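Local coordinates for H127A/Y244A mutant of alginate lyase AlyC3 in complex with dimannuronate (PDB 7C8F), which is an engineered variant of a family 7 polysaccharide lyase that probably cleaves alginate by beta-elimination, here holding dimannuronate in its groove, at residues P14-F20 with K62-L67; L94-S98 with Y237-G241; H136-H140 with A166-K170. Numbering follows the deposited sequence.

Contact 1: P14-F20 with K62-L67; sequences PANYTQF and KKSEAL
Phe20 (chi1 m, -52°) lays one ring face over Leu67: Leu67 CB sits 3.9 Å from the ring centroid, 19° off the normal, a CH-pi contact. The same ring turns its edge to Glu65, with CE2 3.4 Å from Glu65 O. Residues 14-16 form a 3-10 turn, closed by Tyr17 N to Pro14 O at 3.1 Å; Phe20 N then bonds Tyr17 O at 3.0 Å. Across the gap, 62-64 are helical in phi/psi, Glu65 is left-handed (60/23) and Leu67 is extended; Ala66 N to Ser64 OG (3.2 Å) makes an ST turn. In register, Pro14 CA is 6.8 Å from Leu67 CA and Tyr17 CA 7.9 Å from Glu65 CA. Pro14 CG meets Leu67 CD1 at 3.6 Å. Gln19 NE2 donates to Glu65 OE1 (2.9 Å, 175°), and a water bridges Gln19 OE1 (2.6 Å) and Glu65 OE1 (3.0 Å). Tyr17 (chi1 m) puts OH 3.6 Å from Lys62 CG, and a second water links Tyr17 OH (2.9 Å) to Lys62 O (2.7 Å). The 3-10 turn and the residues running into helix 18-25 thus pack on the hairpin connection between strands 58-60 and 67-72, at the edge of one sheet of the family's beta-sandwich.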
loop_
_atom_site.group_PDB
_atom_site.type_symbol
_atom_site.label_atom_id
_atom_site.label_comp_id
_atom_site.label_asym_id
_atom_site.label_seq_id
_atom_site.Cartn_x
_atom_site.Cartn_y
_atom_site.Cartn_z
ATOM N N PRO B 14 26.865 -9.706 25.332
ATOM C CA PRO B 14 26.546 -8.370 24.795
ATOM C C PRO B 14 25.831 -7.446 25.769
ATOM O O PRO B 14 26.115 -6.243 25.796
ATOM C CB PRO B 14 25.713 -8.698 23.544
ATOM C CG PRO B 14 26.301 -10.011 23.069
ATOM C CD PRO B 14 26.609 -10.781 24.351
ATOM N N ALA B 15 24.912 -7.976 26.579
ATOM C CA ALA B 15 24.194 -7.132 27.523
ATOM C C ALA B 15 25.089 -6.532 28.605
ATOM O O ALA B 15 24.652 -5.614 29.305
ATOM C CB ALA B 15 23.044 -7.913 28.156
ATOM N N ASN B 16 26.330 -6.985 28.729
ATOM C CA ASN B 16 27.248 -6.429 29.716
ATOM C C ASN B 16 28.051 -5.245 29.195
ATOM O O ASN B 16 28.900 -4.725 29.924
ATOM C CB ASN B 16 28.209 -7.509 30.226
ATOM C CG ASN B 16 27.574 -8.403 31.263
ATOM O OD1 ASN B 16 26.607 -8.014 31.920
ATOM N ND2 ASN B 16 28.107 -9.610 31.417
ATOM N N TYR B 17 27.822 -4.802 27.960
ATOM C CA TYR B 17 28.607 -3.725 27.372
ATOM C C TYR B 17 27.726 -2.510 27.150
ATOM O O TYR B 17 26.757 -2.568 26.383
ATOM C CB TYR B 17 29.303 -4.190 26.090
ATOM C CG TYR B 17 30.383 -5.195 26.424
ATOM C CD1 TYR B 17 30.080 -6.536 26.611
ATOM C CD2 TYR B 17 31.704 -4.790 26.604
ATOM C CE1 TYR B 17 31.061 -7.456 26.949
ATOM C CE2 TYR B 17 32.688 -5.703 26.945
ATOM C CZ TYR B 17 32.362 -7.031 27.109
ATOM O OH TYR B 17 33.335 -7.945 27.446
ATOM N N THR B 18 28.064 -1.409 27.830
ATOM C CA THR B 18 27.191 -0.243 27.844
ATOM C C THR B 18 26.934 0.295 26.446
ATOM O O THR B 18 25.855 0.836 26.189
ATOM C CB THR B 18 27.765 0.867 28.733
ATOM O OG1 THR B 18 29.122 1.135 28.365
ATOM C CG2 THR B 18 27.697 0.467 30.203
ATOM N N GLN B 19 27.908 0.174 25.539
ATOM C CA GLN B 19 27.749 0.774 24.220
ATOM C C GLN B 19 26.692 0.061 23.393
ATOM O O GLN B 19 26.174 0.654 22.438
ATOM C CB GLN B 19 29.084 0.843 23.470
ATOM C CG GLN B 19 29.722 -0.495 23.146
ATOM C CD GLN B 19 30.734 -0.918 24.203
ATOM O OE1 GLN B 19 30.451 -0.871 25.403
ATOM N NE2 GLN B 19 31.919 -1.330 23.760
ATOM N N PHE B 20 26.351 -1.183 23.743
ATOM C CA PHE B 20 25.308 -1.934 23.049
ATOM C C PHE B 20 24.012 -2.068 23.838
ATOM O O PHE B 20 23.003 -2.527 23.283
ATOM C CB PHE B 20 25.811 -3.333 22.676
ATOM C CG PHE B 20 27.119 -3.322 21.921
ATOM C CD1 PHE B 20 27.219 -2.693 20.687
ATOM C CD2 PHE B 20 28.251 -3.931 22.447
ATOM C CE1 PHE B 20 28.419 -2.664 20.000
ATOM C CE2 PHE B 20 29.455 -3.905 21.765
ATOM C CZ PHE B 20 29.539 -3.275 20.535
ATOM N N LYS B 62 36.052 -9.862 24.084
ATOM C CA LYS B 62 36.447 -9.154 25.298
ATOM C C LYS B 62 37.616 -8.208 25.055
ATOM O O LYS B 62 37.726 -7.177 25.730
ATOM C CB LYS B 62 36.757 -10.142 26.424
ATOM C CG LYS B 62 35.530 -10.823 27.012
ATOM C CD LYS B 62 35.878 -11.546 28.311
ATOM C CE LYS B 62 34.636 -11.978 29.067
ATOM N NZ LYS B 62 34.987 -12.549 30.403
ATOM N N LYS B 63 38.481 -8.520 24.094
ATOM C CA LYS B 63 39.640 -7.668 23.859
ATOM C C LYS B 63 39.274 -6.431 23.046
ATOM O O LYS B 63 39.644 -5.309 23.411
ATOM C CB LYS B 63 40.753 -8.466 23.178
ATOM C CG LYS B 63 42.052 -7.696 23.033
ATOM C CD LYS B 63 43.221 -8.482 23.597
ATOM C CE LYS B 63 44.521 -7.720 23.419
ATOM N NZ LYS B 63 44.768 -7.403 21.986
ATOM N N SER B 64 38.549 -6.612 21.939
ATOM C CA SER B 64 38.196 -5.493 21.074
ATOM C C SER B 64 36.886 -4.824 21.468
ATOM O O SER B 64 36.652 -3.676 21.068
ATOM C CB SER B 64 38.080 -5.966 19.620
ATOM O OG SER B 64 36.973 -6.848 19.460
ATOM N N GLU B 65 36.059 -5.497 22.268
ATOM C CA GLU B 65 34.698 -5.064 22.591
ATOM C C GLU B 65 33.812 -4.936 21.359
ATOM O O GLU B 65 32.828 -4.189 21.380
ATOM C CB GLU B 65 34.659 -3.781 23.435
ATOM C CG GLU B 65 35.428 -3.913 24.763
ATOM C CD GLU B 65 35.018 -2.890 25.811
ATOM O OE1 GLU B 65 34.094 -2.091 25.562
ATOM O OE2 GLU B 65 35.627 -2.887 26.902
ATOM N N ALA B 66 34.142 -5.635 20.281
ATOM C CA ALA B 66 33.254 -5.654 19.129
ATOM C C ALA B 66 32.122 -6.637 19.375
ATOM O O ALA B 66 32.320 -7.718 19.939
ATOM C CB ALA B 66 34.012 -6.065 17.865
ATOM N N LEU B 67 30.920 -6.255 18.944
ATOM C CA LEU B 67 29.797 -7.178 18.911
ATOM C C LEU B 67 29.933 -8.040 17.664
ATOM O O LEU B 67 29.943 -7.520 16.536
ATOM C CB LEU B 67 28.487 -6.394 18.901
ATOM C CG LEU B 67 27.202 -7.218 18.860
ATOM C CD1 LEU B 67 27.134 -8.194 20.049
ATOM C CD2 LEU B 67 25.986 -6.294 18.843
HETATM O O HOH W 1 35.968 -6.777 27.773
HETATM O O HOH W 2 32.813 -1.583 21.011
HETATM O O HOH W 3 32.158 -0.669 27.413
#

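Contact 2: L94-S98 with Y237-G241; sequences LYTLS and YFKAG
Tyr237 enters in extended conformation (-154/159) with its side chain beyond reach of 94-98; its ring makes a cation-pi contact with Arg81. Phe238 (-96/146, chi1 m, chi2 -59°) points the other way, toward 94-98, and does most of the packing. Its ring lies flat over Leu97: Leu97 CB is 3.6 Å from the ring centroid and only 6° off the normal, a nearly ideal CH-pi contact, with Leu97 CB 3.7 Å from Phe238 CD1. The ring edge faces the backbone, Phe238 CZ being 3.5 Å from Tyr95 O, while Phe238 CE2 reaches Tyr95 CB at 4.0 Å. The two segments are strands of different sheets, 93-103 in one and 235-240 in the other, and their side chains meet in the interior of the beta-sandwich (jelly roll) of family 7 alginate lyases. The short strand axes run parallel within 2° and 8.7 Å apart, with Leu97 CA and Phe238 CA the nearest pair at 7.2 Å; too far for backbone pairing, the strands meet by side chains packing on each other and on the facing backbone. Lys239 points away, onto the sugar-binding side of its sheet, where its NZ makes a salt bridge with Glu79; its carbonyl O lies 4.1 Å from Leu97 CD2. Ala240 turns back toward 94-98, its CB 4.5 Å from Leu97 CD2; the t,p rotamer of Leu97 keeps that methyl on the same face of the Phe238 ring as Leu97 CB. At Gly241 the chain turns a corner with phi/psi 154/-127, where any CB would jam against Ala240 O.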
loop_
_atom_site.group_PDB
_atom_site.type_symbol
_atom_site.label_atom_id
_atom_site.label_comp_id
_atom_site.label_asym_id
_atom_site.label_seq_id
_atom_site.Cartn_x
_atom_site.Cartn_y
_atom_site.Cartn_z
ATOM N N LEU B 94 11.839 10.546 12.624
ATOM C CA LEU B 94 13.049 10.117 11.940
ATOM C C LEU B 94 13.698 9.027 12.778
ATOM O O LEU B 94 13.807 9.167 14.001
ATOM C CB LEU B 94 14.035 11.282 11.769
ATOM C CG LEU B 94 13.512 12.537 11.072
ATOM C CD1 LEU B 94 14.598 13.602 10.989
ATOM C CD2 LEU B 94 12.995 12.196 9.693
ATOM N N TYR B 95 14.123 7.948 12.130
ATOM C CA TYR B 95 14.638 6.763 12.801
ATOM C C TYR B 95 16.022 6.459 12.259
ATOM O O TYR B 95 16.198 6.377 11.037
ATOM C CB TYR B 95 13.687 5.577 12.589
ATOM C CG TYR B 95 12.310 5.925 13.104
ATOM C CD1 TYR B 95 11.375 6.533 12.287
ATOM C CD2 TYR B 95 11.977 5.712 14.438
ATOM C CE1 TYR B 95 10.133 6.899 12.765
ATOM C CE2 TYR B 95 10.734 6.074 14.926
ATOM C CZ TYR B 95 9.818 6.670 14.080
ATOM O OH TYR B 95 8.561 7.029 14.538
ATOM N N THR B 96 17.002 6.321 13.151
ATOM C CA THR B 96 18.398 6.216 12.742
ATOM C C THR B 96 19.050 4.972 13.321
ATOM O O THR B 96 18.946 4.702 14.519
ATOM C CB THR B 96 19.210 7.456 13.138
ATOM O OG1 THR B 96 18.644 8.616 12.514
ATOM C CG2 THR B 96 20.660 7.302 12.674
ATOM N N LEU B 97 19.729 4.222 12.465
ATOM C CA LEU B 97 20.550 3.095 12.862
ATOM C C LEU B 97 21.982 3.477 12.523
ATOM O O LEU B 97 22.280 3.832 11.377
ATOM C CB LEU B 97 20.144 1.838 12.093
ATOM C CG LEU B 97 20.803 0.546 12.559
ATOM C CD1 LEU B 97 20.184 0.119 13.911
ATOM C CD2 LEU B 97 20.662 -0.546 11.484
ATOM N N SER B 98 22.838 3.425 13.512
ATOM C CA SER B 98 24.232 3.768 13.345
ATOM C C SER B 98 25.112 2.608 13.696
ATOM O O SER B 98 24.986 2.062 14.737
ATOM C CB SER B 98 24.607 4.941 14.238
ATOM O OG SER B 98 23.816 6.046 14.010
ATOM N N TYR B 237 11.289 -1.501 9.605
ATOM C CA TYR B 237 12.085 -1.775 10.796
ATOM C C TYR B 237 13.521 -2.080 10.415
ATOM O O TYR B 237 13.823 -2.461 9.276
ATOM C CB TYR B 237 11.510 -2.915 11.644
ATOM C CG TYR B 237 11.387 -4.271 10.967
ATOM C CD1 TYR B 237 10.242 -4.622 10.254
ATOM C CD2 TYR B 237 12.401 -5.214 11.085
ATOM C CE1 TYR B 237 10.125 -5.879 9.674
ATOM C CE2 TYR B 237 12.289 -6.469 10.526
ATOM C CZ TYR B 237 11.150 -6.798 9.813
ATOM O OH TYR B 237 11.021 -8.048 9.230
ATOM N N PHE B 238 14.411 -1.913 11.392
ATOM C CA PHE B 238 15.840 -2.135 11.216
ATOM C C PHE B 238 16.261 -3.533 11.659
ATOM O O PHE B 238 15.755 -4.071 12.650
ATOM C CB PHE B 238 16.646 -1.163 12.081
ATOM C CG PHE B 238 16.623 0.264 11.615
ATOM C CD1 PHE B 238 17.071 0.613 10.338
ATOM C CD2 PHE B 238 16.234 1.275 12.481
ATOM C CE1 PHE B 238 17.080 1.939 9.940
ATOM C CE2 PHE B 238 16.258 2.597 12.089
ATOM C CZ PHE B 238 16.675 2.935 10.815
ATOM N N LYS B 239 17.249 -4.089 10.951
ATOM C CA LYS B 239 17.985 -5.260 11.399
ATOM C C LYS B 239 19.468 -5.040 11.162
ATOM O O LYS B 239 19.870 -4.324 10.235
ATOM C CB LYS B 239 17.574 -6.536 10.661
ATOM C CG LYS B 239 16.126 -6.913 10.919
ATOM C CD LYS B 239 15.798 -8.339 10.509
ATOM C CE LYS B 239 15.685 -8.470 9.002
ATOM N NZ LYS B 239 15.369 -9.891 8.657
ATOM N N ALA B 240 20.280 -5.691 11.984
ATOM C CA ALA B 240 21.727 -5.634 11.873
ATOM C C ALA B 240 22.306 -6.967 12.312
ATOM O O ALA B 240 21.844 -7.550 13.295
ATOM C CB ALA B 240 22.310 -4.502 12.729
ATOM N N GLY B 241 23.321 -7.433 11.590
ATOM C CA GLY B 241 24.007 -8.666 11.944
ATOM C C GLY B 241 24.615 -9.268 10.700
ATOM O O GLY B 241 25.313 -8.557 9.965
#

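Contact 3: H136-H140 with A166-K170; sequences HNVPH and AVICK. With BEM (beta-D-mannopyranuronic acid), chain D; BEM (beta-D-mannopyranuronic acid), chain C.
Two irregular loops on the rim of the jelly roll's sugar-binding groove meet here, their touching parts running 78° apart, with Val138 CA and Ile168 CA nearest at 5.7 Å. Val138 (chi1 t, backbone -100/121) places CG2 4.1 Å from Ile168 CG1 and 3.8 Å from Ala166 O. Ile168 takes the m,t rotamer, so that CG2 packs on Pro139 CD at 3.7 Å while CD1 reaches Asn137 O, also at 3.7 Å. Pro139, C-gamma endo with phi/psi -83/42, turns the chain and presents its carbonyl to the ligand: O3 of the chain C mannuronate donates to Pro139 O at 2.6 Å. His140 is the bridge. With chi1 m (-51°) and chi2 -76°, its ring stands between loop and sugar: Cys169 N donates to His140 NE2 (3.0 Å, 161°), leaving His140 ND1 to donate to O6B of the chain D mannuronate (2.8 Å, 163°). Cys169 is fastened by its disulfide to Cys183, and Ile168 N bonds His136 NE2 of the second subunit, so this loop also takes part in the dimer interface. Lys170 stretches out in p,t,t,t, passing His140 CE1 with CG at 3.7 Å, until Lys170 NZ donates hydrogen bonds to O3 of the chain C mannuronate (2.7 Å) and O6B of the chain D mannuronate (2.9 Å).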
loop_
_atom_site.group_PDB
_atom_site.type_symbol
_atom_site.label_atom_id
_atom_site.label_comp_id
_atom_site.label_asym_id
_atom_site.label_seq_id
_atom_site.Cartn_x
_atom_site.Cartn_y
_atom_site.Cartn_z
ATOM N N HIS B 136 -0.457 -7.675 4.370
ATOM C CA HIS B 136 0.031 -7.247 3.057
ATOM C C HIS B 136 1.528 -6.931 3.078
ATOM O O HIS B 136 1.999 -5.969 2.467
ATOM C CB HIS B 136 -0.811 -6.102 2.475
ATOM C CG HIS B 136 -2.193 -6.528 2.081
ATOM N ND1 HIS B 136 -2.420 -7.550 1.185
ATOM C CD2 HIS B 136 -3.415 -6.073 2.452
ATOM C CE1 HIS B 136 -3.723 -7.708 1.021
ATOM N NE2 HIS B 136 -4.350 -6.828 1.782
ATOM N N ASN B 137 2.284 -7.761 3.789
ATOM C CA ASN B 137 3.739 -7.663 3.764
ATOM C C ASN B 137 4.260 -7.743 2.336
ATOM O O ASN B 137 3.769 -8.527 1.519
ATOM C CB ASN B 137 4.311 -8.832 4.564
ATOM C CG ASN B 137 5.809 -8.971 4.407
ATOM O OD1 ASN B 137 6.298 -9.770 3.596
ATOM N ND2 ASN B 137 6.552 -8.176 5.164
ATOM N N VAL B 138 5.271 -6.939 2.032
ATOM C CA VAL B 138 5.973 -7.004 0.754
ATOM C C VAL B 138 7.266 -7.782 0.987
ATOM O O VAL B 138 8.053 -7.395 1.859
ATOM C CB VAL B 138 6.247 -5.594 0.205
ATOM C CG1 VAL B 138 7.127 -5.641 -1.044
ATOM C CG2 VAL B 138 4.914 -4.911 -0.101
ATOM N N PRO B 139 7.501 -8.905 0.282
ATOM C CA PRO B 139 8.618 -9.791 0.657
ATOM C C PRO B 139 9.961 -9.349 0.091
ATOM O O PRO B 139 10.752 -10.175 -0.381
ATOM C CB PRO B 139 8.186 -11.145 0.078
ATOM C CG PRO B 139 7.431 -10.783 -1.143
ATOM C CD PRO B 139 6.678 -9.486 -0.793
ATOM N N HIS B 140 10.221 -8.043 0.135
ATOM C CA HIS B 140 11.442 -7.436 -0.362
ATOM C C HIS B 140 11.782 -6.388 0.694
ATOM O O HIS B 140 10.898 -5.599 1.084
ATOM C CB HIS B 140 11.240 -6.728 -1.708
ATOM C CG HIS B 140 10.570 -7.561 -2.762
ATOM N ND1 HIS B 140 11.223 -8.565 -3.447
ATOM C CD2 HIS B 140 9.315 -7.517 -3.269
ATOM C CE1 HIS B 140 10.394 -9.112 -4.322
ATOM N NE2 HIS B 140 9.229 -8.493 -4.238
ATOM N N ALA B 166 6.945 -0.395 -4.435
ATOM C CA ALA B 166 6.317 -1.190 -3.383
ATOM C C ALA B 166 5.628 -2.434 -3.941
ATOM O O ALA B 166 4.656 -2.931 -3.361
ATOM C CB ALA B 166 5.365 -0.338 -2.547
ATOM N N VAL B 167 6.128 -2.951 -5.077
ATOM C CA VAL B 167 5.461 -4.023 -5.805
ATOM C C VAL B 167 5.977 -5.373 -5.337
ATOM O O VAL B 167 7.187 -5.563 -5.140
ATOM C CB VAL B 167 5.687 -3.842 -7.314
ATOM C CG1 VAL B 167 5.009 -4.981 -8.128
ATOM C CG2 VAL B 167 5.197 -2.484 -7.744
ATOM N N ILE B 168 5.066 -6.329 -5.169
ATOM C CA ILE B 168 5.458 -7.705 -4.867
ATOM C C ILE B 168 5.845 -8.387 -6.171
ATOM O O ILE B 168 5.018 -8.511 -7.082
ATOM C CB ILE B 168 4.328 -8.466 -4.163
ATOM C CG1 ILE B 168 3.992 -7.785 -2.840
ATOM C CG2 ILE B 168 4.751 -9.914 -3.906
ATOM C CD1 ILE B 168 2.893 -8.474 -2.071
ATOM N N CYS B 169 7.105 -8.831 -6.264
ATOM C CA CYS B 169 7.661 -9.319 -7.520
ATOM C C CYS B 169 8.020 -10.796 -7.497
ATOM O O CYS B 169 8.538 -11.304 -8.502
ATOM C CB CYS B 169 8.896 -8.498 -7.925
ATOM S SG CYS B 169 8.533 -6.817 -8.415
ATOM N N LYS B 170 7.784 -11.487 -6.388
ATOM C CA LYS B 170 8.079 -12.909 -6.292
ATOM C C LYS B 170 7.085 -13.543 -5.334
ATOM O O LYS B 170 6.356 -12.858 -4.614
ATOM C CB LYS B 170 9.508 -13.149 -5.803
ATOM C CG LYS B 170 9.725 -12.755 -4.356
ATOM C CD LYS B 170 11.212 -12.754 -3.973
ATOM C CE LYS B 170 11.386 -12.412 -2.500
ATOM N NZ LYS B 170 12.821 -12.341 -2.090
HETATM C C1 BEM D . 15.581 -11.550 0.230
HETATM C C2 BEM D . 16.822 -12.131 -0.440
HETATM O O2 BEM D . 16.442 -13.043 -1.459
HETATM C C3 BEM D . 17.586 -11.016 -1.113
HETATM O O3 BEM D . 18.609 -11.527 -1.900
HETATM C C4 BEM D . 16.677 -10.441 -2.141
HETATM O O4 BEM D . 17.356 -9.598 -3.024
HETATM C C5 BEM D . 15.561 -9.785 -1.412
HETATM O O5 BEM D . 14.886 -10.817 -0.740
HETATM C C6 BEM D . 14.661 -9.121 -2.373
HETATM O O6B BEM D . 13.677 -9.703 -2.762
HETATM O O6A BEM D . 14.868 -7.954 -2.532
HETATM C C1 BEM C . 12.433 -12.867 4.021
HETATM C C2 BEM C . 11.654 -12.571 2.753
HETATM O O2 BEM C . 11.160 -11.244 2.784
HETATM C C3 BEM C . 12.526 -12.797 1.545
HETATM O O3 BEM C . 11.864 -12.397 0.386
HETATM C C4 BEM C . 13.858 -12.073 1.669
HETATM O O4 BEM C . 14.732 -12.593 0.673
HETATM C C5 BEM C . 14.481 -12.346 3.018
HETATM O O5 BEM C . 13.604 -12.109 4.092
HETATM C C6 BEM C . 15.606 -11.397 3.145
HETATM O O6B BEM C . 15.423 -10.358 3.778
HETATM O O6A BEM C . 16.711 -11.759 2.779
HETATM O O1 BEM C . 11.692 -12.504 5.171
#

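How the contacts relate
From the N terminus, contact 1 comes first: it closes a 41-residue loop and brings residues 14-20, running into helix 18-25, onto the turn leading into strand 67-72. It is complete before contact 2 opens at strand 93-103, which waits 138 residues for its partner, strand 235-240, and joins the two sheets. Within that long span contact 3 opens and closes, joining the loop after strand 119-129 to the one after 157-163 at the groove. None of them cross. Contact 2 lies nearest the chain centre, while contacts 1 and 3, their centres about 36 Å apart, sit on opposite sides of it. Strand 250-264, between 67-72 and 93-103, connects the surroundings of contacts 1 and 2.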